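Local coordinates for protein Lon211 (Mycobacterium tuberculosis, PDB 6VBK) that probably helps to recognise and bind protein substrates, as the N-terminal domain of the ATP-dependent protease Lon, at residues Val84-Gly89 with Val99-Ser104; Glu45-Ala50 with Pro64-Val69; Glu137-Tyr142 with Glu197-Val202; Lys143-Ala148 with Trp205-Leu210; Ser7-Leu12 with Glu122-Glu127. All blocks are in the same frame, centred on the assembly; numbering follows the deposited sequence.

Contact 1. Residues Val84-Gly89 with Val99-Ser104; sequences VIEQEG and VVRGVS
The E86 side chain folds back at its second torsion (chi2 -79°), and R101 runs straight until it bends at chi3 (61°). These two bends bring carboxylate and guanidinium together over the face that carries V84 and Q87. OE2 of E86 meets NE of R101 at 2.5 Å in a salt bridge. The bond is nearly straight and lies close to the guanidinium plane, while the two flat groups are turned 51° apart. A water closes the pair, donating to E86 OE2 and accepting from R101 NH2. Close by, CG2 of V84 touches CG2 of V103 at 3.6 Å. V84 and R101 exchange two antiparallel backbone hydrogen bonds, with V84 N to R101 O at 3.0 Å. Next comes a classic beta bulge, where E86 and Q87 both face V99. E86 N gives a short bond of 2.6 Å to V99 O, and the bond from Q87 N to the same oxygen is weak. V99 N returns to Q87 O at 2.8 Å. I85 and V100 point to the other face, CD1 to CG2 at 4.1 Å. The hairpin of strands 79-88 and 96-112 lies between P64, whose backbone hydrogen-bonds I85, and strand 29-33, where V30 pairs with V100.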
# COMPACT_ATOMS: atom_id res chain seq x y z
N VAL B 84 -11.46 -16.36 -2.69
CA VAL B 84 -12.55 -16.26 -1.72
C VAL B 84 -13.12 -17.66 -1.53
O VAL B 84 -13.61 -18.28 -2.49
CB VAL B 84 -13.64 -15.28 -2.17
CG1 VAL B 84 -14.86 -15.40 -1.29
CG2 VAL B 84 -13.10 -13.85 -2.15
N ILE B 85 -13.06 -18.17 -0.30
CA ILE B 85 -13.64 -19.46 0.02
C ILE B 85 -15.16 -19.32 -0.03
O ILE B 85 -15.77 -18.79 0.90
CB ILE B 85 -13.17 -19.97 1.39
CG1 ILE B 85 -11.64 -20.08 1.43
CG2 ILE B 85 -13.80 -21.32 1.71
CD1 ILE B 85 -11.08 -21.10 0.46
N GLU B 86 -15.76 -19.79 -1.12
CA GLU B 86 -17.19 -19.59 -1.32
C GLU B 86 -18.02 -20.61 -0.54
O GLU B 86 -19.06 -20.27 0.03
CB GLU B 86 -17.53 -19.66 -2.81
CG GLU B 86 -16.84 -18.61 -3.67
CD GLU B 86 -17.49 -17.25 -3.58
OE1 GLU B 86 -18.51 -17.11 -2.88
OE2 GLU B 86 -16.99 -16.31 -4.22
N GLN B 87 -17.57 -21.87 -0.51
CA GLN B 87 -18.32 -22.93 0.14
C GLN B 87 -17.35 -23.88 0.83
O GLN B 87 -16.19 -24.02 0.43
CB GLN B 87 -19.18 -23.71 -0.86
CG GLN B 87 -20.33 -22.92 -1.45
CD GLN B 87 -21.14 -23.73 -2.44
OE1 GLN B 87 -20.66 -24.74 -2.97
NE2 GLN B 87 -22.37 -23.30 -2.69
N GLU B 88 -17.85 -24.54 1.88
CA GLU B 88 -17.12 -25.59 2.56
C GLU B 88 -18.07 -26.74 2.84
O GLU B 88 -19.21 -26.53 3.28
CB GLU B 88 -16.49 -25.10 3.87
CG GLU B 88 -15.40 -24.06 3.69
CD GLU B 88 -14.63 -23.80 4.97
OE1 GLU B 88 -13.99 -24.75 5.48
OE2 GLU B 88 -14.66 -22.66 5.46
N GLY B 89 -17.59 -27.96 2.59
CA GLY B 89 -18.39 -29.15 2.80
C GLY B 89 -17.65 -30.40 2.38
O GLY B 89 -16.47 -30.57 2.70
N VAL B 99 -14.70 -24.75 -1.88
CA VAL B 99 -14.86 -24.14 -3.20
C VAL B 99 -14.29 -22.73 -3.12
O VAL B 99 -14.73 -21.92 -2.29
CB VAL B 99 -16.32 -24.13 -3.65
CG1 VAL B 99 -16.46 -23.38 -4.97
CG2 VAL B 99 -16.84 -25.55 -3.79
N VAL B 100 -13.32 -22.44 -3.98
CA VAL B 100 -12.63 -21.15 -3.98
C VAL B 100 -12.85 -20.48 -5.32
O VAL B 100 -12.90 -21.14 -6.37
CB VAL B 100 -11.13 -21.30 -3.66
CG1 VAL B 100 -10.40 -22.03 -4.79
CG2 VAL B 100 -10.49 -19.94 -3.40
N ARG B 101 -12.99 -19.15 -5.29
CA ARG B 101 -13.15 -18.34 -6.48
C ARG B 101 -11.98 -17.38 -6.59
O ARG B 101 -11.71 -16.61 -5.66
CB ARG B 101 -14.47 -17.56 -6.44
CG ARG B 101 -14.65 -16.55 -7.57
CD ARG B 101 -15.95 -15.78 -7.40
NE ARG B 101 -16.00 -15.04 -6.15
CZ ARG B 101 -15.69 -13.75 -6.03
NH1 ARG B 101 -15.33 -13.05 -7.10
NH2 ARG B 101 -15.76 -13.15 -4.85
N GLY B 102 -11.27 -17.43 -7.72
CA GLY B 102 -10.19 -16.48 -7.97
C GLY B 102 -10.72 -15.10 -8.29
O GLY B 102 -11.56 -14.93 -9.18
N VAL B 103 -10.20 -14.09 -7.59
CA VAL B 103 -10.70 -12.72 -7.67
C VAL B 103 -9.75 -11.84 -8.49
O VAL B 103 -10.15 -11.27 -9.51
CB VAL B 103 -10.94 -12.13 -6.26
CG1 VAL B 103 -11.43 -10.68 -6.35
CG2 VAL B 103 -11.92 -12.98 -5.48
N SER B 104 -8.50 -11.69 -8.04
CA SER B 104 -7.58 -10.76 -8.68
C SER B 104 -6.14 -11.20 -8.46
O SER B 104 -5.85 -12.07 -7.63
CB SER B 104 -7.80 -9.33 -8.15
OG SER B 104 -7.67 -9.29 -6.74
O HOH W 1 -17.70 -14.03 -3.06

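Contact 2. Residues Glu45-Ala50 with Pro64-Val69; sequences EAARAA and PRVLLV
E45 OE2 is the best-held polar atom, gripped by two nitrogens of R48 one helical turn on. R48 NH2 reaches E45 OE2 at 2.5 Å, and NE adds a weak bond to it. NE also bonds E45 OE1 at 3.2 Å, nearly straight. The grip is thus side-on, and the carboxylate lies at the guanidinium edge. Both E45 oxygens are met from above the carboxylate plane. R48 also has a salt bridge to E88, so its charge is shared by two acids. The packing itself rests on A47. Its methyl points at the start of the strand and meets three groups. CB of A47 lies 3.3 Å from the carbonyl oxygen R65 O. It also touches V66 CG1 at 3.6 Å and P64 CB at 3.8 Å. The V66 torsion (chi1 -61°) sets CG1 beside its own backbone N, where it meets this methyl. No direct hydrogen bond joins the segments. One water bridges them instead, donating to A47 O at 2.6 Å and accepting from R65 N at 2.9 Å. P15 of strand 9-19 also touches A47. The arrangement is helix-on-sheet packing, with helix 38-50 lying against strand 65-70 of the mixed sheet in this Lon substrate-binding domain.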
# COMPACT_ATOMS: atom_id res chain seq x y z
N GLU B 45 -8.18 -22.20 7.69
CA GLU B 45 -8.52 -21.90 9.08
C GLU B 45 -7.87 -20.60 9.54
O GLU B 45 -8.46 -19.84 10.31
CB GLU B 45 -8.13 -23.06 9.99
CG GLU B 45 -9.05 -24.26 9.88
CD GLU B 45 -10.50 -23.89 10.12
OE1 GLU B 45 -10.77 -23.11 11.06
OE2 GLU B 45 -11.38 -24.37 9.36
N ALA B 46 -6.64 -20.34 9.09
CA ALA B 46 -6.03 -19.04 9.35
C ALA B 46 -6.81 -17.92 8.69
O ALA B 46 -6.93 -16.82 9.24
CB ALA B 46 -4.58 -19.04 8.88
N ALA B 47 -7.36 -18.18 7.50
CA ALA B 47 -8.18 -17.18 6.83
C ALA B 47 -9.49 -16.97 7.57
O ALA B 47 -9.98 -15.83 7.67
CB ALA B 47 -8.43 -17.59 5.38
N ARG B 48 -10.09 -18.04 8.09
CA ARG B 48 -11.34 -17.92 8.82
C ARG B 48 -11.14 -17.11 10.09
O ARG B 48 -11.92 -16.20 10.40
CB ARG B 48 -11.91 -19.30 9.14
CG ARG B 48 -13.37 -19.27 9.57
CD ARG B 48 -13.78 -20.57 10.23
NE ARG B 48 -13.23 -21.74 9.55
CZ ARG B 48 -13.75 -22.28 8.45
NH1 ARG B 48 -14.83 -21.75 7.90
NH2 ARG B 48 -13.18 -23.34 7.90
N ALA B 49 -10.09 -17.42 10.85
CA ALA B 49 -9.81 -16.70 12.09
C ALA B 49 -9.55 -15.22 11.82
O ALA B 49 -10.01 -14.35 12.57
CB ALA B 49 -8.62 -17.33 12.81
N ALA B 50 -8.79 -14.94 10.75
CA ALA B 50 -8.48 -13.54 10.38
C ALA B 50 -9.76 -12.84 9.93
O ALA B 50 -9.77 -11.61 9.84
CB ALA B 50 -7.43 -13.51 9.30
N PRO B 64 -13.83 -16.38 3.99
CA PRO B 64 -12.37 -16.42 4.16
C PRO B 64 -11.65 -16.03 2.87
O PRO B 64 -12.09 -16.35 1.77
CB PRO B 64 -12.10 -17.88 4.54
CG PRO B 64 -13.40 -18.38 5.09
CD PRO B 64 -14.46 -17.68 4.30
N ARG B 65 -10.54 -15.32 3.03
CA ARG B 65 -9.71 -14.87 1.92
C ARG B 65 -8.34 -15.52 2.01
O ARG B 65 -7.67 -15.42 3.04
CB ARG B 65 -9.58 -13.35 1.91
CG ARG B 65 -10.88 -12.62 1.60
CD ARG B 65 -10.85 -11.19 2.12
NE ARG B 65 -9.72 -10.43 1.60
CZ ARG B 65 -9.78 -9.65 0.52
NH1 ARG B 65 -10.91 -9.53 -0.15
NH2 ARG B 65 -8.70 -9.00 0.12
N VAL B 66 -7.93 -16.19 0.94
CA VAL B 66 -6.64 -16.86 0.88
C VAL B 66 -5.88 -16.38 -0.35
O VAL B 66 -6.46 -15.78 -1.27
CB VAL B 66 -6.77 -18.40 0.86
CG1 VAL B 66 -7.46 -18.90 2.12
CG2 VAL B 66 -7.53 -18.85 -0.38
N LEU B 67 -4.58 -16.66 -0.37
CA LEU B 67 -3.73 -16.35 -1.51
C LEU B 67 -3.32 -17.67 -2.16
O LEU B 67 -2.49 -18.41 -1.61
CB LEU B 67 -2.51 -15.54 -1.09
CG LEU B 67 -1.67 -14.99 -2.24
CD1 LEU B 67 -2.53 -14.15 -3.18
CD2 LEU B 67 -0.49 -14.18 -1.72
N LEU B 68 -3.90 -17.96 -3.32
CA LEU B 68 -3.62 -19.19 -4.05
C LEU B 68 -2.34 -19.00 -4.84
O LEU B 68 -2.32 -18.29 -5.85
CB LEU B 68 -4.80 -19.53 -4.96
CG LEU B 68 -6.17 -19.54 -4.27
CD1 LEU B 68 -7.27 -19.45 -5.31
CD2 LEU B 68 -6.34 -20.77 -3.41
N VAL B 69 -1.26 -19.64 -4.39
CA VAL B 69 0.07 -19.46 -4.95
C VAL B 69 0.53 -20.79 -5.55
O VAL B 69 0.59 -21.80 -4.84
CB VAL B 69 1.08 -18.97 -3.90
CG1 VAL B 69 2.40 -18.61 -4.57
CG2 VAL B 69 0.51 -17.78 -3.14
O HOH W 2 -9.65 -14.24 5.58

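Contact 3. Residues Glu137-Tyr142 with Glu197-Val202; sequences ELAKEY and ERLELV
V202 lies over one face of the Y142 ring. Its CG1 sits 3.9 Å from the ring centroid and 17° off the normal, a CH-pi contact. CG2 of V202 reaches farther along the ring and lies 3.4 Å from Y142 OH. The V202 torsion (chi1 66°) puts CG1 in the crowded position between N and the carbonyl carbon, with CG2 anti to N. Both methyls therefore meet the ring. Y142 carries CG anti to its backbone N, so the ring extends across to the other helix. L199 lies one turn earlier in its helix. Its CD2 approaches Y142 CD2 obliquely at 4.0 Å, and its CD1 packs on L138 CB at 3.6 Å. The tip of L138 spreads over the aliphatic part of E200, CD1 to CG at 3.6 Å. The acid end of E200 has its partner elsewhere, in a salt bridge with R134. No hydrogen bond crosses between the segments, and the contact is almost wholly apolar. The axes of 137-142 and 197-202 come within 9.5 Å and run at 26°, so these two segments point broadly the same way. Helix 168-173 covers one flank, with P168 against A139 and L199 and L171 against A139 and Y142.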
# COMPACT_ATOMS: atom_id res chain seq x y z
N GLU B 137 -9.24 -6.32 -30.10
CA GLU B 137 -8.94 -7.10 -31.29
C GLU B 137 -8.24 -8.40 -30.95
O GLU B 137 -8.42 -9.41 -31.65
CB GLU B 137 -8.09 -6.28 -32.26
CG GLU B 137 -8.84 -5.18 -32.99
CD GLU B 137 -8.59 -3.80 -32.40
OE1 GLU B 137 -9.56 -3.12 -32.02
OE2 GLU B 137 -7.41 -3.40 -32.32
N LEU B 138 -7.42 -8.41 -29.89
CA LEU B 138 -6.80 -9.65 -29.45
C LEU B 138 -7.85 -10.63 -28.94
O LEU B 138 -7.73 -11.84 -29.14
CB LEU B 138 -5.77 -9.36 -28.36
CG LEU B 138 -4.68 -8.35 -28.69
CD1 LEU B 138 -3.88 -8.01 -27.44
CD2 LEU B 138 -3.77 -8.90 -29.77
N ALA B 139 -8.89 -10.12 -28.26
CA ALA B 139 -9.94 -10.98 -27.74
C ALA B 139 -10.77 -11.59 -28.86
O ALA B 139 -11.11 -12.78 -28.81
CB ALA B 139 -10.83 -10.20 -26.78
N LYS B 140 -11.09 -10.80 -29.89
CA LYS B 140 -11.87 -11.32 -31.01
C LYS B 140 -11.10 -12.41 -31.75
O LYS B 140 -11.68 -13.43 -32.14
CB LYS B 140 -12.23 -10.18 -31.96
CG LYS B 140 -13.23 -10.56 -33.04
CD LYS B 140 -13.49 -9.38 -33.97
CE LYS B 140 -14.71 -9.62 -34.85
NZ LYS B 140 -15.00 -8.45 -35.72
N GLU B 141 -9.80 -12.21 -31.95
CA GLU B 141 -8.98 -13.23 -32.60
C GLU B 141 -8.84 -14.46 -31.72
O GLU B 141 -8.89 -15.59 -32.22
CB GLU B 141 -7.61 -12.66 -32.95
CG GLU B 141 -6.57 -13.71 -33.33
CD GLU B 141 -5.28 -13.10 -33.83
OE1 GLU B 141 -5.29 -11.91 -34.22
OE2 GLU B 141 -4.25 -13.81 -33.83
N TYR B 142 -8.67 -14.27 -30.41
CA TYR B 142 -8.47 -15.40 -29.52
C TYR B 142 -9.73 -16.25 -29.38
O TYR B 142 -9.63 -17.46 -29.16
CB TYR B 142 -8.01 -14.91 -28.14
CG TYR B 142 -7.85 -16.03 -27.13
CD1 TYR B 142 -6.99 -17.09 -27.37
CD2 TYR B 142 -8.57 -16.02 -25.94
CE1 TYR B 142 -6.84 -18.11 -26.45
CE2 TYR B 142 -8.43 -17.03 -25.02
CZ TYR B 142 -7.57 -18.07 -25.27
OH TYR B 142 -7.42 -19.09 -24.35
N GLU B 197 -0.60 -8.28 -23.29
CA GLU B 197 0.46 -9.28 -23.29
C GLU B 197 -0.10 -10.69 -23.14
O GLU B 197 0.33 -11.61 -23.84
CB GLU B 197 1.47 -8.98 -22.19
CG GLU B 197 2.31 -7.74 -22.40
CD GLU B 197 3.24 -7.47 -21.24
OE1 GLU B 197 2.75 -7.02 -20.18
OE2 GLU B 197 4.46 -7.72 -21.37
N ARG B 198 -1.05 -10.88 -22.22
CA ARG B 198 -1.57 -12.22 -21.96
C ARG B 198 -2.27 -12.78 -23.19
O ARG B 198 -2.00 -13.92 -23.60
CB ARG B 198 -2.53 -12.19 -20.77
CG ARG B 198 -1.87 -11.92 -19.44
CD ARG B 198 -2.67 -12.55 -18.32
NE ARG B 198 -4.09 -12.23 -18.39
CZ ARG B 198 -4.63 -11.13 -17.87
NH1 ARG B 198 -3.86 -10.25 -17.24
NH2 ARG B 198 -5.93 -10.92 -17.98
N LEU B 199 -3.18 -12.01 -23.78
CA LEU B 199 -3.85 -12.45 -25.01
C LEU B 199 -2.82 -12.75 -26.09
O LEU B 199 -2.87 -13.81 -26.73
CB LEU B 199 -4.84 -11.39 -25.48
CG LEU B 199 -6.13 -11.26 -24.66
CD1 LEU B 199 -6.85 -9.97 -25.00
CD2 LEU B 199 -7.03 -12.46 -24.90
N GLU B 200 -1.87 -11.84 -26.29
CA GLU B 200 -0.78 -12.07 -27.23
C GLU B 200 0.08 -13.26 -26.84
O GLU B 200 0.70 -13.88 -27.71
CB GLU B 200 0.04 -10.78 -27.35
CG GLU B 200 -0.64 -9.59 -27.98
CD GLU B 200 0.25 -8.35 -27.97
OE1 GLU B 200 1.30 -8.39 -27.30
OE2 GLU B 200 -0.11 -7.34 -28.61
N LEU B 201 0.11 -13.62 -25.55
CA LEU B 201 0.79 -14.84 -25.13
C LEU B 201 -0.04 -16.08 -25.42
O LEU B 201 0.46 -17.05 -26.01
CB LEU B 201 1.12 -14.77 -23.63
CG LEU B 201 2.37 -14.00 -23.21
CD1 LEU B 201 2.36 -13.73 -21.71
CD2 LEU B 201 3.62 -14.77 -23.60
N VAL B 202 -1.31 -16.07 -25.02
CA VAL B 202 -2.13 -17.28 -25.14
C VAL B 202 -2.52 -17.53 -26.60
O VAL B 202 -2.74 -18.68 -26.99
CB VAL B 202 -3.36 -17.19 -24.22
CG1 VAL B 202 -4.30 -16.07 -24.68
CG2 VAL B 202 -4.09 -18.52 -24.16

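Contact 4. Residues Lys143-Ala148 with Trp205-Leu210; sequences KGLVSA and WTRDHL
L145 carries most of this contact. Its CG stands anti to the carbonyl carbon (chi1 -52°) and the chain then runs extended, so both methyls reach across to R207. R207 starts with CG anti to the backbone N, then bends at chi2 and again at chi3. The chi2 of 107° lies away from the usual staggered values. The double bend brings the guanidinium back toward the other helix. L145 CD2 lies over one face of it, offset toward the rim, 3.7 Å from R207 NH1. CD1 of L145 is a little farther off, 4.1 Å from R207 CZ. T206 turns its methyl CG2 anti to its backbone N, and this meets L145 CB at 3.8 Å. The same torsion places OG1 beside the backbone N, and OG1 hydrogen-bonds to V202 O in its own helix. L210, the last modelled residue, has chi1 of -95°, off the common values. Its two methyls divide the work. CD1 touches the carbonyl oxygen L145 O at 3.7 Å, and CD2 touches A148 CB at 4.2 Å. I149 adds to the packing on T206 and L210. No hydrogen bond joins the two segments. The polar end of R207 is paired with E141 in a salt bridge, so L145 covers a charged group that is probably held in place by that acid. The chemistry is thus apolar contact beside a charge already paired.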
# COMPACT_ATOMS: atom_id res chain seq x y z
N LYS B 143 -10.91 -15.64 -29.50
CA LYS B 143 -12.15 -16.41 -29.40
C LYS B 143 -12.26 -17.43 -30.53
O LYS B 143 -12.70 -18.56 -30.31
CB LYS B 143 -13.35 -15.47 -29.41
CG LYS B 143 -13.56 -14.72 -28.10
CD LYS B 143 -14.77 -13.81 -28.18
CE LYS B 143 -14.98 -13.07 -26.87
NZ LYS B 143 -16.14 -12.14 -26.92
N GLY B 144 -11.85 -17.04 -31.74
CA GLY B 144 -11.89 -17.98 -32.85
C GLY B 144 -10.97 -19.17 -32.66
O GLY B 144 -11.28 -20.28 -33.11
N LEU B 145 -9.84 -18.97 -31.99
CA LEU B 145 -8.90 -20.06 -31.75
C LEU B 145 -9.45 -21.04 -30.71
O LEU B 145 -9.45 -22.25 -30.93
CB LEU B 145 -7.55 -19.51 -31.31
CG LEU B 145 -6.92 -18.43 -32.19
CD1 LEU B 145 -5.57 -17.99 -31.64
CD2 LEU B 145 -6.78 -18.92 -33.62
N VAL B 146 -9.92 -20.51 -29.58
CA VAL B 146 -10.43 -21.38 -28.52
C VAL B 146 -11.74 -22.04 -28.94
O VAL B 146 -12.07 -23.14 -28.48
CB VAL B 146 -10.57 -20.59 -27.21
CG1 VAL B 146 -11.63 -19.50 -27.34
CG2 VAL B 146 -10.90 -21.53 -26.05
N SER B 147 -12.51 -21.39 -29.82
CA SER B 147 -13.75 -21.99 -30.29
C SER B 147 -13.49 -23.25 -31.10
O SER B 147 -14.20 -24.25 -30.96
CB SER B 147 -14.55 -20.98 -31.12
OG SER B 147 -15.02 -19.91 -30.31
N ALA B 148 -12.46 -23.23 -31.95
CA ALA B 148 -12.14 -24.40 -32.76
C ALA B 148 -11.74 -25.58 -31.89
O ALA B 148 -12.13 -26.72 -32.16
CB ALA B 148 -11.03 -24.06 -33.76
N TRP B 205 0.30 -19.59 -28.03
CA TRP B 205 0.28 -20.96 -27.51
C TRP B 205 -0.90 -21.75 -28.05
O TRP B 205 -0.78 -22.96 -28.27
CB TRP B 205 0.24 -20.94 -25.98
CG TRP B 205 1.36 -20.17 -25.35
CD1 TRP B 205 2.57 -19.87 -25.91
CD2 TRP B 205 1.38 -19.60 -24.03
NE1 TRP B 205 3.33 -19.15 -25.03
CE2 TRP B 205 2.63 -18.97 -23.87
CE3 TRP B 205 0.46 -19.56 -22.98
CZ2 TRP B 205 2.98 -18.31 -22.69
CZ3 TRP B 205 0.81 -18.90 -21.81
CH2 TRP B 205 2.06 -18.29 -21.68
N THR B 206 -2.04 -21.08 -28.28
CA THR B 206 -3.21 -21.78 -28.80
C THR B 206 -3.01 -22.18 -30.25
O THR B 206 -3.40 -23.27 -30.67
CB THR B 206 -4.45 -20.90 -28.66
OG1 THR B 206 -4.49 -20.33 -27.34
CG2 THR B 206 -5.71 -21.71 -28.89
N ARG B 207 -2.40 -21.29 -31.05
CA ARG B 207 -2.14 -21.61 -32.45
C ARG B 207 -1.16 -22.77 -32.58
O ARG B 207 -1.36 -23.66 -33.41
CB ARG B 207 -1.60 -20.37 -33.17
CG ARG B 207 -1.63 -20.45 -34.68
CD ARG B 207 -2.73 -19.56 -35.24
NE ARG B 207 -2.67 -18.22 -34.67
CZ ARG B 207 -3.45 -17.21 -35.03
NH1 ARG B 207 -4.36 -17.38 -35.98
NH2 ARG B 207 -3.33 -16.03 -34.45
N ASP B 208 -0.11 -22.77 -31.77
CA ASP B 208 0.89 -23.83 -31.84
C ASP B 208 0.41 -25.15 -31.25
O ASP B 208 1.12 -26.15 -31.34
CB ASP B 208 2.18 -23.39 -31.15
CG ASP B 208 2.85 -22.23 -31.86
OD1 ASP B 208 2.41 -21.87 -32.96
OD2 ASP B 208 3.83 -21.68 -31.31
N HIS B 209 -0.78 -25.17 -30.65
CA HIS B 209 -1.42 -26.42 -30.26
C HIS B 209 -2.48 -26.86 -31.25
O HIS B 209 -2.75 -28.07 -31.37
CB HIS B 209 -2.04 -26.30 -28.87
CG HIS B 209 -2.59 -27.59 -28.34
ND1 HIS B 209 -3.85 -28.05 -28.66
CD2 HIS B 209 -2.05 -28.52 -27.53
CE1 HIS B 209 -4.07 -29.20 -28.06
NE2 HIS B 209 -2.99 -29.52 -27.37
N LEU B 210 -3.10 -25.92 -31.96
CA LEU B 210 -4.07 -26.25 -33.00
C LEU B 210 -3.40 -26.92 -34.19
O LEU B 210 -4.04 -27.20 -35.20
CB LEU B 210 -4.81 -24.99 -33.45
CG LEU B 210 -6.15 -24.69 -32.78
CD1 LEU B 210 -6.59 -23.26 -33.06
CD2 LEU B 210 -7.21 -25.67 -33.26

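Contact 5. Residues Ser7-Leu12 with Glu122-Glu127; sequences SMSETL and EGTVLE
S9 comes first, its CB against T124 CG2 at 3.7 Å. Its strand also pairs antiparallel with a strand of the second subunit, so the sheet runs on across the interface. At E10 the backbone oxygen faces T124 CG2 at 3.7 Å. T11 and T124 turn their side chains to the same face. T11 sets CG2 anti to its backbone N (chi1 -75°), against E122 CB at 3.7 Å. Its OG1 makes a weak hydrogen bond to E88 O of the second subunit. L12 makes the main backbone link. L12 N gives a very short bond of 2.4 Å to G123 O, nearly along the C=O axis. G123 N returns to L12 O at 2.7 Å, in the carbonyl plane. The L12 side chain points to the other face, with CD1 on V125 CG2 at 3.6 Å. These two backbone bonds hold the antiparallel pair. The side chains add mainly methyl contacts, so the link depends little on charge.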
# COMPACT_ATOMS: atom_id res chain seq x y z
N SER B 7 1.42 7.66 -6.51
CA SER B 7 0.32 6.72 -6.40
C SER B 7 0.73 5.58 -5.47
O SER B 7 1.76 4.93 -5.70
CB SER B 7 -0.07 6.19 -7.78
OG SER B 7 -1.14 5.26 -7.68
N MET B 8 -0.06 5.34 -4.43
CA MET B 8 0.23 4.31 -3.44
C MET B 8 -0.88 3.27 -3.48
O MET B 8 -2.05 3.60 -3.31
CB MET B 8 0.35 4.91 -2.04
CG MET B 8 0.60 3.89 -0.94
SD MET B 8 2.34 3.47 -0.74
CE MET B 8 3.00 5.03 -0.14
N SER B 9 -0.50 2.02 -3.72
CA SER B 9 -1.45 0.92 -3.70
C SER B 9 -1.50 0.28 -2.31
O SER B 9 -0.55 0.36 -1.53
CB SER B 9 -1.09 -0.13 -4.75
OG SER B 9 -1.15 0.42 -6.06
N GLU B 10 -2.64 -0.34 -2.01
CA GLU B 10 -2.84 -0.95 -0.71
C GLU B 10 -2.13 -2.30 -0.64
O GLU B 10 -2.08 -3.05 -1.62
CB GLU B 10 -4.34 -1.13 -0.44
CG GLU B 10 -4.77 -0.76 0.97
CD GLU B 10 -6.28 -0.69 1.11
OE1 GLU B 10 -6.98 -0.74 0.08
OE2 GLU B 10 -6.76 -0.59 2.26
N THR B 11 -1.57 -2.60 0.53
CA THR B 11 -0.87 -3.86 0.77
C THR B 11 -1.75 -4.78 1.60
O THR B 11 -2.14 -4.43 2.72
CB THR B 11 0.47 -3.62 1.47
OG1 THR B 11 1.41 -3.08 0.53
CG2 THR B 11 1.02 -4.92 2.03
N LEU B 12 -2.06 -5.95 1.05
CA LEU B 12 -2.87 -6.95 1.74
C LEU B 12 -1.98 -7.95 2.47
O LEU B 12 -0.82 -8.17 2.12
CB LEU B 12 -3.77 -7.69 0.75
CG LEU B 12 -5.06 -7.02 0.29
CD1 LEU B 12 -5.74 -7.89 -0.74
CD2 LEU B 12 -5.99 -6.78 1.47
N GLU B 122 2.76 -10.47 2.67
CA GLU B 122 2.16 -9.22 2.23
C GLU B 122 2.05 -9.20 0.72
O GLU B 122 2.91 -9.74 0.00
CB GLU B 122 2.98 -8.02 2.72
CG GLU B 122 2.94 -7.82 4.22
CD GLU B 122 3.73 -6.60 4.66
OE1 GLU B 122 4.41 -5.98 3.81
OE2 GLU B 122 3.68 -6.26 5.86
N GLY B 123 0.98 -8.59 0.22
CA GLY B 123 0.74 -8.56 -1.21
C GLY B 123 -0.01 -7.32 -1.63
O GLY B 123 -0.63 -6.63 -0.81
N THR B 124 0.05 -7.04 -2.93
CA THR B 124 -0.56 -5.85 -3.51
C THR B 124 -1.49 -6.27 -4.64
O THR B 124 -1.07 -6.96 -5.57
CB THR B 124 0.50 -4.88 -4.03
OG1 THR B 124 1.33 -4.45 -2.95
CG2 THR B 124 -0.15 -3.67 -4.68
N VAL B 125 -2.76 -5.85 -4.55
CA VAL B 125 -3.70 -6.11 -5.63
C VAL B 125 -3.22 -5.38 -6.88
O VAL B 125 -2.93 -4.18 -6.85
CB VAL B 125 -5.11 -5.67 -5.24
CG1 VAL B 125 -6.10 -6.00 -6.35
CG2 VAL B 125 -5.53 -6.34 -3.94
N LEU B 126 -3.14 -6.11 -7.99
CA LEU B 126 -2.65 -5.55 -9.24
C LEU B 126 -3.83 -5.06 -10.08
O LEU B 126 -4.84 -5.76 -10.22
CB LEU B 126 -1.84 -6.60 -10.00
CG LEU B 126 -0.66 -7.11 -9.17
CD1 LEU B 126 0.03 -8.30 -9.80
CD2 LEU B 126 0.33 -5.98 -8.91
N GLU B 127 -3.69 -3.84 -10.61
CA GLU B 127 -4.80 -3.19 -11.30
C GLU B 127 -5.28 -4.00 -12.49
O GLU B 127 -4.52 -4.73 -13.13
CB GLU B 127 -4.38 -1.79 -11.78
CG GLU B 127 -4.44 -0.71 -10.72
CD GLU B 127 -4.46 0.68 -11.33
OE1 GLU B 127 -5.55 1.29 -11.39
OE2 GLU B 127 -3.40 1.16 -11.77

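Contacts 2 and 3 are the more buried, while contacts 1, 4 and 5 are partly open to the surface. Contacts 1, 2 and 5 all reach the mixed sheet. Contacts 1 and 5 pair strands through backbone bonds, whereas contact 2 packs a helix on the sheet through methyls and a water. Contact 5 alone borders the second subunit. Contacts 3 and 4 belong to the helical part and use the same two helices, 133-153 and 195-207. Their centres are about 10 Å apart. Salt bridges tie contact 1 to contact 2 and contact 3 to contact 4. Contact 3 lies about 27 Å from contact 1, centre to centre. Apolar packing dominates the helices, and a surface salt bridge supplements the pairing in contact 1.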